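Local atomic coordinates of DyP-type peroxidase (Pleurotus ostreatus PC15, PDB entry 6FSK), a protein that uses heme b and hydrogen peroxide to oxidise dyes and, probably, Mn(II), as a dye-decolorizing peroxidase. Residues 22-27 with 166-171; 246-251 with 461-466; 276-281 with 445-450. The protein carries 1 engineered substitution. One frame throughout, in Å; residues are numbered along the deposited sequence.

Contact 1. Residues 22-27 with 166-171; sequences TYFFFD and ISEVTH
F25 and D27 of strand 22-27 carry the backbone ladder to strand 166-171, which runs antiparallel at 133° between the two short axes. F25 N donates to T170 O at 2.9 Å, and F25 O receives V169 N at 2.8 Å. Further on, D27 and S167 exchange both of their backbone bonds. Between these pairs the register slips by one: V169 and T170 together face F25, and F26 then pairs with E168.

The apolar contacts start at F24. Its CG is anti to the backbone N (chi1 178°), and the ring's CE1 lies 3.6 Å from E168 CB, while I166 CD1 comes in at the ring edge. I166 also turns CG2 onto F26 CD1, 3.7 Å away. On the face that F25 and T170 share, F25 CD2 lies beside T170 CG2 at 3.9 Å. A methyl, V169 CG2, packs against the D27 carboxylate, 3.4 Å from D27 OD2.

One polar side-chain bond lies within 166-171. H171 ND1 reaches E168 OE2 at 2.7 Å, in the imidazole plane and on the syn side, 26° out of the carboxylate plane, and probably steadies the extended E168 chain where it passes the F24 ring. Helix 144-156 packs on the T22 and F24 side chains, and F128 and F242 meet the F25 ring. The slip is a classic beta bulge, here between the outermost strand 166-175 and its neighbour in the DyP alpha+beta barrel domain.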
loop_
_atom_site.group_PDB
_atom_site.type_symbol
_atom_site.label_atom_id
_atom_site.label_comp_id
_atom_site.label_asym_id
_atom_site.label_seq_id
_atom_site.Cartn_x
_atom_site.Cartn_y
_atom_site.Cartn_z
ATOM N N THR A 22 -13.427 1.883 -8.432
ATOM C CA THR A 22 -13.189 3.192 -8.975
ATOM C C THR A 22 -12.914 4.208 -7.883
ATOM O O THR A 22 -13.669 4.324 -6.915
ATOM C CB THR A 22 -14.345 3.626 -9.853
ATOM O OG1 THR A 22 -14.400 2.741 -10.985
ATOM C CG2 THR A 22 -14.171 5.043 -10.324
ATOM N N TYR A 23 -11.843 4.992 -8.099
ATOM C CA TYR A 23 -11.472 6.101 -7.252
ATOM C C TYR A 23 -11.819 7.406 -7.983
ATOM O O TYR A 23 -11.244 7.668 -9.061
ATOM C CB TYR A 23 -10.029 6.087 -6.813
ATOM C CG TYR A 23 -9.620 4.951 -5.934
ATOM C CD1 TYR A 23 -9.230 3.743 -6.465
ATOM C CD2 TYR A 23 -9.600 5.126 -4.523
ATOM C CE1 TYR A 23 -8.833 2.676 -5.651
ATOM C CE2 TYR A 23 -9.251 4.080 -3.693
ATOM C CZ TYR A 23 -8.852 2.863 -4.257
ATOM O OH TYR A 23 -8.466 1.834 -3.355
ATOM N N PHE A 24 -12.776 8.147 -7.430
ATOM C CA PHE A 24 -13.263 9.383 -8.003
ATOM C C PHE A 24 -12.701 10.575 -7.200
ATOM O O PHE A 24 -13.083 10.847 -6.030
ATOM C CB PHE A 24 -14.789 9.380 -8.006
ATOM C CG PHE A 24 -15.439 10.615 -8.539
ATOM C CD1 PHE A 24 -15.600 10.704 -9.936
ATOM C CD2 PHE A 24 -15.839 11.678 -7.704
ATOM C CE1 PHE A 24 -16.227 11.856 -10.481
ATOM C CE2 PHE A 24 -16.459 12.848 -8.261
ATOM C CZ PHE A 24 -16.622 12.899 -9.622
ATOM N N PHE A 25 -11.762 11.302 -7.805
ATOM C CA PHE A 25 -11.066 12.407 -7.153
ATOM C C PHE A 25 -11.749 13.742 -7.492
ATOM O O PHE A 25 -12.034 14.005 -8.652
ATOM C CB PHE A 25 -9.601 12.458 -7.566
ATOM C CG PHE A 25 -8.849 11.196 -7.252
ATOM C CD1 PHE A 25 -8.338 11.034 -5.991
ATOM C CD2 PHE A 25 -8.616 10.215 -8.180
ATOM C CE1 PHE A 25 -7.601 9.873 -5.655
ATOM C CE2 PHE A 25 -7.914 9.043 -7.831
ATOM C CZ PHE A 25 -7.441 8.881 -6.573
ATOM N N PHE A 26 -12.075 14.522 -6.466
ATOM C CA PHE A 26 -12.917 15.690 -6.651
ATOM C C PHE A 26 -12.370 16.897 -5.958
ATOM O O PHE A 26 -11.508 16.853 -5.012
ATOM C CB PHE A 26 -14.339 15.377 -6.189
ATOM C CG PHE A 26 -14.467 15.180 -4.692
ATOM C CD1 PHE A 26 -14.726 16.220 -3.848
ATOM C CD2 PHE A 26 -14.412 13.924 -4.153
ATOM C CE1 PHE A 26 -14.871 16.005 -2.498
ATOM C CE2 PHE A 26 -14.533 13.697 -2.824
ATOM C CZ PHE A 26 -14.766 14.738 -1.987
ATOM N N ASP A 27 -12.883 18.061 -6.406
ATOM C CA ASP A 27 -12.740 19.347 -5.726
ATOM C C ASP A 27 -14.150 19.781 -5.304
ATOM O O ASP A 27 -15.150 19.420 -5.912
ATOM C CB ASP A 27 -12.185 20.426 -6.572
ATOM C CG ASP A 27 -10.785 20.245 -6.914
ATOM O OD1 ASP A 27 -9.972 19.702 -6.086
ATOM O OD2 ASP A 27 -10.417 20.653 -8.079
ATOM N N ILE A 166 -19.476 19.536 -6.247
ATOM C CA ILE A 166 -18.085 19.120 -6.449
ATOM C C ILE A 166 -17.832 19.036 -7.949
ATOM O O ILE A 166 -18.786 18.890 -8.745
ATOM C CB ILE A 166 -17.818 17.741 -5.808
ATOM C CG1 ILE A 166 -18.557 16.550 -6.487
ATOM C CG2 ILE A 166 -18.078 17.776 -4.287
ATOM C CD1 ILE A 166 -18.472 15.191 -5.859
ATOM N N SER A 167 -16.554 18.920 -8.301
ATOM C CA SER A 167 -16.217 18.621 -9.680
ATOM C C SER A 167 -15.177 17.535 -9.750
ATOM O O SER A 167 -14.370 17.403 -8.808
ATOM C CB SER A 167 -15.712 19.914 -10.204
ATOM O OG SER A 167 -14.581 19.886 -10.966
ATOM N N GLU A 168 -15.250 16.747 -10.805
ATOM C CA GLU A 168 -14.294 15.658 -11.037
ATOM C C GLU A 168 -12.944 16.259 -11.412
ATOM O O GLU A 168 -12.841 17.074 -12.355
ATOM C CB GLU A 168 -14.784 14.703 -12.133
ATOM C CG GLU A 168 -13.693 13.647 -12.395
ATOM C CD GLU A 168 -14.117 12.576 -13.443
ATOM O OE1 GLU A 168 -15.253 12.552 -13.976
ATOM O OE2 GLU A 168 -13.269 11.713 -13.707
ATOM N N VAL A 169 -11.877 15.844 -10.700
ATOM C CA VAL A 169 -10.507 16.106 -11.094
ATOM C C VAL A 169 -10.123 15.013 -12.111
ATOM O O VAL A 169 -9.571 15.299 -13.181
ATOM C CB VAL A 169 -9.538 16.194 -9.888
ATOM C CG1 VAL A 169 -8.109 16.304 -10.423
ATOM C CG2 VAL A 169 -9.915 17.425 -9.025
ATOM N N THR A 170 -10.284 13.769 -11.693
ATOM C CA THR A 170 -10.062 12.625 -12.509
ATOM C C THR A 170 -10.607 11.413 -11.820
ATOM O O THR A 170 -11.133 11.494 -10.631
ATOM C CB THR A 170 -8.568 12.378 -12.878
ATOM O OG1 THR A 170 -8.517 11.423 -13.956
ATOM C CG2 THR A 170 -7.809 11.848 -11.637
ATOM N N HIS A 171 -10.617 10.268 -12.498
ATOM C CA HIS A 171 -10.973 9.015 -11.801
ATOM C C HIS A 171 -10.030 7.932 -12.328
ATOM O O HIS A 171 -9.527 8.022 -13.467
ATOM C CB HIS A 171 -12.462 8.594 -11.905
ATOM C CG HIS A 171 -12.914 8.173 -13.264
ATOM N ND1 HIS A 171 -13.411 9.051 -14.205
ATOM C CD2 HIS A 171 -13.038 6.952 -13.794
ATOM C CE1 HIS A 171 -13.762 8.371 -15.281
ATOM N NE2 HIS A 171 -13.618 7.097 -15.027
#

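Contact 2. Residues 246-251 with 461-466; sequences FQMVPE and FVVPRG. With HEM (protoporphyrin IX containing Fe), chain C.
F246 and V463 form an antiparallel hydrogen-bonded pair, joined by F246 N to V463 O and by V463 N to F246 O, and M248 N adds a third bond to F461 O at 2.8 Å. That last bond lies where strand gives way to helix, with M248 at the N-cap position.

Q247 and V462, the non-hydrogen-bonded pair, put their side chains on the side of the sheet toward the heme, where they meet its vinyl edge. V462 brings CG2 to 3.8 Å from CBB, the terminal carbon of one heme vinyl. In Q247 an extended chi2 (173°) carries CD out toward the same vinyl. Its OE1 lies 3.6 Å from heme CBB, while its NE2 is 3.7 Å from the heme methyl CMB. A hydrogen bond from NE2 to the carboxylate of E185 probably fixes the rotation of this amide. One vinyl tip is thus touched by both an amide and a valine methyl.

F246 and V463 share the other face, and R465 and M248 pack next to them. The F246 ring crosses the aliphatic start of R465, with CD1 3.5 Å from R465 CG and CE1 3.6 Å from R465 CB. The arginine bends at chi2 and chi3, and its guanidinium plane stands 71° from the phenyl plane; the ring packs against methylenes and does not stack. M248 CG lies 4.2 Å from V463 CG2.

Around this patch, F360 meets the F246 ring edge-to-face, and the F461 ring packs against F252 and F255 of helix 249-258. Strands 238-247 and 462-472 are neighbours well inside the antiparallel sheet, flanked by strand 379-386 next to the former and strand 74-80 next to the latter.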
loop_
_atom_site.group_PDB
_atom_site.type_symbol
_atom_site.label_atom_id
_atom_site.label_comp_id
_atom_site.label_asym_id
_atom_site.label_seq_id
_atom_site.Cartn_x
_atom_site.Cartn_y
_atom_site.Cartn_z
ATOM N N PHE A 246 2.682 2.772 -11.721
ATOM C CA PHE A 246 2.729 2.000 -12.989
ATOM C C PHE A 246 3.865 0.992 -12.864
ATOM O O PHE A 246 4.905 1.309 -12.259
ATOM C CB PHE A 246 2.974 2.963 -14.175
ATOM C CG PHE A 246 1.755 3.686 -14.598
ATOM C CD1 PHE A 246 1.186 4.652 -13.820
ATOM C CD2 PHE A 246 1.116 3.387 -15.786
ATOM C CE1 PHE A 246 -0.024 5.264 -14.153
ATOM C CE2 PHE A 246 -0.044 4.061 -16.163
ATOM C CZ PHE A 246 -0.604 4.998 -15.347
ATOM N N GLN A 247 3.664 -0.179 -13.419
ATOM C CA GLN A 247 4.684 -1.216 -13.410
ATOM C C GLN A 247 5.164 -1.509 -14.832
ATOM O O GLN A 247 4.375 -1.625 -15.752
ATOM C CB GLN A 247 4.119 -2.460 -12.784
ATOM C CG GLN A 247 3.854 -2.230 -11.276
ATOM C CD GLN A 247 3.137 -3.402 -10.675
ATOM O OE1 GLN A 247 2.041 -3.250 -10.219
ATOM N NE2 GLN A 247 3.767 -4.507 -10.515
ATOM N N MET A 248 6.455 -1.721 -14.950
ATOM C CA MET A 248 7.132 -2.021 -16.186
ATOM C C MET A 248 7.460 -3.521 -16.239
ATOM O O MET A 248 8.550 -3.940 -15.867
ATOM C CB MET A 248 8.383 -1.105 -16.264
ATOM C CG MET A 248 8.096 0.375 -16.000
ATOM S SD MET A 248 6.866 1.096 -17.082
ATOM C CE MET A 248 7.862 1.224 -18.516
ATOM N N VAL A 249 6.468 -4.315 -16.642
ATOM C CA VAL A 249 6.494 -5.754 -16.518
ATOM C C VAL A 249 7.486 -6.435 -17.425
ATOM O O VAL A 249 8.295 -7.221 -16.954
ATOM C CB VAL A 249 5.089 -6.377 -16.477
ATOM C CG1 VAL A 249 5.143 -7.859 -16.242
ATOM C CG2 VAL A 249 4.321 -5.700 -15.371
ATOM N N PRO A 250 7.371 -6.204 -18.720
ATOM C CA PRO A 250 8.373 -6.791 -19.636
ATOM C C PRO A 250 9.811 -6.421 -19.265
ATOM O O PRO A 250 10.741 -7.248 -19.360
ATOM C CB PRO A 250 8.004 -6.226 -21.036
ATOM C CG PRO A 250 6.523 -5.881 -20.882
ATOM C CD PRO A 250 6.351 -5.428 -19.417
ATOM N N GLU A 251 10.006 -5.197 -18.809
ATOM C CA GLU A 251 11.298 -4.682 -18.391
ATOM C C GLU A 251 11.807 -5.435 -17.195
ATOM O O GLU A 251 12.974 -5.841 -17.129
ATOM C CB GLU A 251 11.244 -3.161 -18.130
ATOM C CG GLU A 251 11.011 -2.313 -19.351
ATOM C CD GLU A 251 9.562 -2.114 -19.772
ATOM O OE1 GLU A 251 8.636 -2.787 -19.273
ATOM O OE2 GLU A 251 9.381 -1.284 -20.719
ATOM N N PHE A 461 11.487 -0.076 -12.291
ATOM C CA PHE A 461 10.424 -1.009 -12.537
ATOM C C PHE A 461 9.060 -0.476 -12.150
ATOM O O PHE A 461 8.022 -0.939 -12.724
ATOM C CB PHE A 461 10.693 -2.352 -11.859
ATOM C CG PHE A 461 12.034 -2.957 -12.193
ATOM C CD1 PHE A 461 12.417 -3.096 -13.522
ATOM C CD2 PHE A 461 12.807 -3.388 -11.211
ATOM C CE1 PHE A 461 13.669 -3.645 -13.792
ATOM C CE2 PHE A 461 14.067 -3.932 -11.496
ATOM C CZ PHE A 461 14.440 -4.057 -12.785
ATOM N N VAL A 462 9.013 0.435 -11.182
ATOM C CA VAL A 462 7.736 1.061 -10.688
ATOM C C VAL A 462 7.894 2.538 -10.866
ATOM O O VAL A 462 8.924 3.096 -10.494
ATOM C CB VAL A 462 7.509 0.667 -9.174
ATOM C CG1 VAL A 462 6.272 1.409 -8.677
ATOM C CG2 VAL A 462 7.234 -0.810 -9.091
ATOM N N VAL A 463 6.904 3.165 -11.488
ATOM C CA VAL A 463 6.934 4.586 -11.843
ATOM C C VAL A 463 5.686 5.264 -11.228
ATOM O O VAL A 463 4.558 4.964 -11.636
ATOM C CB VAL A 463 6.835 4.711 -13.290
ATOM C CG1 VAL A 463 6.894 6.201 -13.724
ATOM C CG2 VAL A 463 8.067 4.036 -13.984
ATOM N N PRO A 464 5.831 6.125 -10.232
ATOM C CA PRO A 464 4.675 6.816 -9.719
ATOM C C PRO A 464 4.170 7.877 -10.675
ATOM O O PRO A 464 4.990 8.652 -11.193
ATOM C CB PRO A 464 5.195 7.459 -8.458
ATOM C CG PRO A 464 6.689 7.645 -8.692
ATOM C CD PRO A 464 7.087 6.556 -9.597
ATOM N N ARG A 465 2.844 7.903 -10.912
ATOM C CA ARG A 465 2.263 8.889 -11.781
ATOM C C ARG A 465 1.158 9.705 -11.159
ATOM O O ARG A 465 0.438 10.461 -11.864
ATOM C CB ARG A 465 1.815 8.195 -13.042
ATOM C CG ARG A 465 2.979 7.663 -13.891
ATOM C CD ARG A 465 3.790 8.737 -14.617
ATOM N NE ARG A 465 3.000 9.349 -15.707
ATOM C CZ ARG A 465 3.242 10.535 -16.225
ATOM N NH1 ARG A 465 4.220 11.255 -15.773
ATOM N NH2 ARG A 465 2.521 10.921 -17.273
ATOM N N GLY A 466 1.047 9.652 -9.832
ATOM C CA GLY A 466 0.068 10.441 -9.140
ATOM C C GLY A 466 -0.066 9.939 -7.712
ATOM O O GLY A 466 0.376 8.829 -7.392
HETATM C CHA HEM C . 4.403 -6.728 0.671
HETATM C CHB HEM C . 4.451 -5.997 -4.094
HETATM C CHC HEM C . 4.427 -1.249 -3.300
HETATM C CHD HEM C . 4.694 -1.962 1.485
HETATM C C1A HEM C . 4.408 -6.985 -0.701
HETATM C C2A HEM C . 4.383 -8.275 -1.318
HETATM C C3A HEM C . 4.347 -8.078 -2.643
HETATM C C4A HEM C . 4.432 -6.664 -2.846
HETATM C CMA HEM C . 4.376 -9.127 -3.702
HETATM C CAA HEM C . 4.425 -9.600 -0.572
HETATM C CBA HEM C . 3.096 -10.262 -0.232
HETATM C CGA HEM C . 2.327 -9.522 0.830
HETATM O O1A HEM C . 2.667 -9.598 2.013
HETATM O O2A HEM C . 1.323 -8.858 0.469
HETATM C C1B HEM C . 4.456 -4.621 -4.338
HETATM C C2B HEM C . 4.385 -3.998 -5.580
HETATM C C3B HEM C . 4.341 -2.651 -5.405
HETATM C C4B HEM C . 4.421 -2.469 -3.948
HETATM C CMB HEM C . 4.400 -4.693 -6.919
HETATM C CAB HEM C . 4.285 -1.500 -6.332
HETATM C CBB HEM C . 3.844 -1.594 -7.568
HETATM C C1C HEM C . 4.582 -0.964 -1.978
HETATM C C2C HEM C . 4.718 0.278 -1.343
HETATM C C3C HEM C . 4.824 0.107 0.007
HETATM C C4C HEM C . 4.679 -1.311 0.236
HETATM C CMC HEM C . 4.712 1.593 -2.074
HETATM C CAC HEM C . 5.070 1.048 1.133
HETATM C CBC HEM C . 5.729 2.217 1.001
HETATM C C1D HEM C . 4.567 -3.346 1.631
HETATM C C2D HEM C . 4.409 -3.945 2.992
HETATM C C3D HEM C . 4.281 -5.302 2.735
HETATM C C4D HEM C . 4.436 -5.459 1.298
HETATM C CMD HEM C . 4.343 -3.266 4.302
HETATM C CAD HEM C . 4.156 -6.436 3.747
HETATM C CBD HEM C . 5.476 -6.905 4.273
HETATM C CGD HEM C . 5.306 -7.932 5.365
HETATM O O1D HEM C . 5.989 -8.971 5.186
HETATM O O2D HEM C . 4.486 -7.768 6.246
HETATM N NA HEM C . 4.549 -5.969 -1.648
HETATM N NB HEM C . 4.562 -3.691 -3.358
HETATM N NC HEM C . 4.693 -1.958 -0.976
HETATM N ND HEM C . 4.652 -4.287 0.689
HETATM FE FE HEM C . 4.692 -3.994 -1.316
#

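Contact 3. Residues 276-281 with 445-450; sequences GARIVG and TNPNDP
R278, near the C-terminal end of helix 268-280, reaches across to T445 and P447 in the loop between strands 441-443 and 453-455, where N446 opens an Asx turn within a type I beta turn running to D449.

Its CB already points at the loop, and CG leaves anti to the carbonyl carbon (chi1 -68°). The chain then runs straight to CD, which passes 3.5 Å from T445 O. A bend at chi3 (59°) sets NE against the same oxygen: NE to T445 O is only 2.7 Å, yet at 129° the N-H points poorly and the bond is weak. T445 O nevertheless lies near the guanidinium plane, at its edge. Over one face sits the ring of P447, whose CG is 3.8 Å from R278 CZ and above the centre of the group. Both terminal nitrogens are bonded to carbonyls next to or beyond this contact: NH1 to T322 O, NH2 to Q321 O and to G444 O.

Four backbone carbonyls, one through a weak bond, thus take up the NE, NH1 and NH2 donors and probably restrict the turning of the guanidinium, while the proline covers one side. An alanine in place of R278 would probably leave those carbonyls without their common donor and open a gap beneath the P447 ring, letting the loop shift against the helix.

Beside R278, I279 makes a looser approach, its CG1 4.4 Å from T445 CG2; its side chain also lies about 6 Å from that of H329, the axial heme ligand. The loop keeps its own shape by D449 N donating to N446 O, and by N448 N donating to N446 OD1 at 2.7 Å, in the plane of the side-chain carbonyl.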
loop_
_atom_site.group_PDB
_atom_site.type_symbol
_atom_site.label_atom_id
_atom_site.label_comp_id
_atom_site.label_asym_id
_atom_site.label_seq_id
_atom_site.Cartn_x
_atom_site.Cartn_y
_atom_site.Cartn_z
ATOM N N GLY A 276 14.135 -13.178 -8.884
ATOM C CA GLY A 276 12.856 -12.470 -8.627
ATOM C C GLY A 276 12.369 -12.691 -7.214
ATOM O O GLY A 276 11.992 -11.739 -6.514
ATOM N N ALA A 277 12.406 -13.934 -6.808
ATOM C CA ALA A 277 11.959 -14.323 -5.467
ATOM C C ALA A 277 12.761 -13.646 -4.391
ATOM O O ALA A 277 12.250 -13.211 -3.359
ATOM C CB ALA A 277 11.993 -15.841 -5.296
ATOM N N ARG A 278 14.066 -13.527 -4.642
ATOM C CA ARG A 278 15.007 -12.915 -3.675
ATOM C C ARG A 278 14.867 -11.393 -3.623
ATOM O O ARG A 278 15.041 -10.810 -2.544
ATOM C CB ARG A 278 16.414 -13.435 -3.902
ATOM C CG ARG A 278 16.576 -14.889 -3.552
ATOM C CD ARG A 278 17.949 -15.411 -3.746
ATOM N NE ARG A 278 18.996 -14.687 -2.943
ATOM C CZ ARG A 278 19.413 -15.043 -1.706
ATOM N NH1 ARG A 278 18.779 -16.016 -1.014
ATOM N NH2 ARG A 278 20.438 -14.431 -1.122
ATOM N N ILE A 279 14.467 -10.770 -4.715
ATOM C CA ILE A 279 14.224 -9.343 -4.737
ATOM C C ILE A 279 12.912 -9.037 -3.965
ATOM O O ILE A 279 12.807 -8.003 -3.333
ATOM C CB ILE A 279 14.117 -8.826 -6.198
ATOM C CG1 ILE A 279 15.593 -8.677 -6.667
ATOM C CG2 ILE A 279 13.269 -7.558 -6.279
ATOM C CD1 ILE A 279 15.650 -8.423 -8.143
ATOM N N VAL A 280 11.917 -9.908 -4.061
ATOM C CA VAL A 280 10.628 -9.649 -3.396
ATOM C C VAL A 280 10.644 -10.111 -1.964
ATOM O O VAL A 280 10.139 -9.445 -1.052
ATOM C CB VAL A 280 9.510 -10.344 -4.183
ATOM C CG1 VAL A 280 8.182 -10.207 -3.419
ATOM C CG2 VAL A 280 9.399 -9.713 -5.550
ATOM N N GLY A 281 11.233 -11.264 -1.717
ATOM C CA GLY A 281 11.127 -11.997 -0.429
ATOM C C GLY A 281 10.161 -13.154 -0.440
ATOM O O GLY A 281 10.086 -13.851 0.597
ATOM N N THR A 445 21.913 -10.589 -3.498
ATOM C CA THR A 445 21.017 -11.458 -4.227
ATOM C C THR A 445 21.625 -12.854 -4.544
ATOM O O THR A 445 20.865 -13.779 -4.649
ATOM C CB THR A 445 20.432 -10.794 -5.473
ATOM O OG1 THR A 445 21.433 -10.533 -6.453
ATOM C CG2 THR A 445 19.629 -9.498 -5.110
ATOM N N ASN A 446 22.940 -13.015 -4.724
ATOM C CA ASN A 446 23.520 -14.326 -4.971
ATOM C C ASN A 446 23.881 -14.918 -3.579
ATOM O O ASN A 446 24.711 -14.330 -2.857
ATOM C CB ASN A 446 24.761 -14.242 -5.783
ATOM C CG ASN A 446 25.298 -15.649 -6.100
ATOM O OD1 ASN A 446 25.456 -16.511 -5.245
ATOM N ND2 ASN A 446 25.405 -15.917 -7.384
ATOM N N PRO A 447 23.262 -16.011 -3.160
ATOM C CA PRO A 447 23.518 -16.565 -1.818
ATOM C C PRO A 447 24.957 -16.936 -1.583
ATOM O O PRO A 447 25.427 -16.935 -0.433
ATOM C CB PRO A 447 22.651 -17.835 -1.768
ATOM C CG PRO A 447 21.797 -17.784 -2.951
ATOM C CD PRO A 447 22.212 -16.747 -3.879
ATOM N N ASN A 448 25.671 -17.256 -2.642
ATOM C CA ASN A 448 27.092 -17.630 -2.477
ATOM C C ASN A 448 28.061 -16.484 -2.498
ATOM O O ASN A 448 29.232 -16.661 -2.141
ATOM C CB ASN A 448 27.507 -18.670 -3.538
ATOM C CG ASN A 448 26.915 -20.020 -3.285
ATOM O OD1 ASN A 448 26.695 -20.384 -2.133
ATOM N ND2 ASN A 448 26.649 -20.774 -4.358
ATOM N N ASP A 449 27.642 -15.289 -2.921
ATOM C CA ASP A 449 28.559 -14.148 -3.068
ATOM C C ASP A 449 27.760 -12.879 -2.645
ATOM O O ASP A 449 27.366 -12.080 -3.502
ATOM C CB ASP A 449 28.928 -14.158 -4.547
ATOM C CG ASP A 449 29.928 -13.117 -4.944
ATOM O OD1 ASP A 449 30.673 -12.635 -4.066
ATOM O OD2 ASP A 449 29.877 -12.741 -6.176
ATOM N N PRO A 450 27.538 -12.700 -1.339
ATOM C CA PRO A 450 26.689 -11.569 -0.906
ATOM C C PRO A 450 27.201 -10.208 -1.185
ATOM O O PRO A 450 26.427 -9.242 -1.333
ATOM C CB PRO A 450 26.604 -11.750 0.604
ATOM C CG PRO A 450 27.682 -12.688 0.953
ATOM C CD PRO A 450 27.861 -13.578 -0.194
#

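How the contacts relate
Contacts 1 and 2 belong to the same antiparallel sheet: contact 1 pairs an outermost strand with its neighbour, contact 2 two inner strands, and their centres are 23 Å apart. Contact 3 lies off the sheet, its centre 21 Å from that of contact 2 and 41 Å from that of contact 1, across the chain's centre from the latter. Contact 1 closes before contact 2 opens, and contact 3 is nested inside the long loop that contact 2 closes. Helices 249-258 and 268-280 follow each other between them. One sheet thus runs from the N-terminal barrel region to the heme, which contact 2 touches; beyond, contact 3 joins an outer loop to the helix whose V280 lines the pocket.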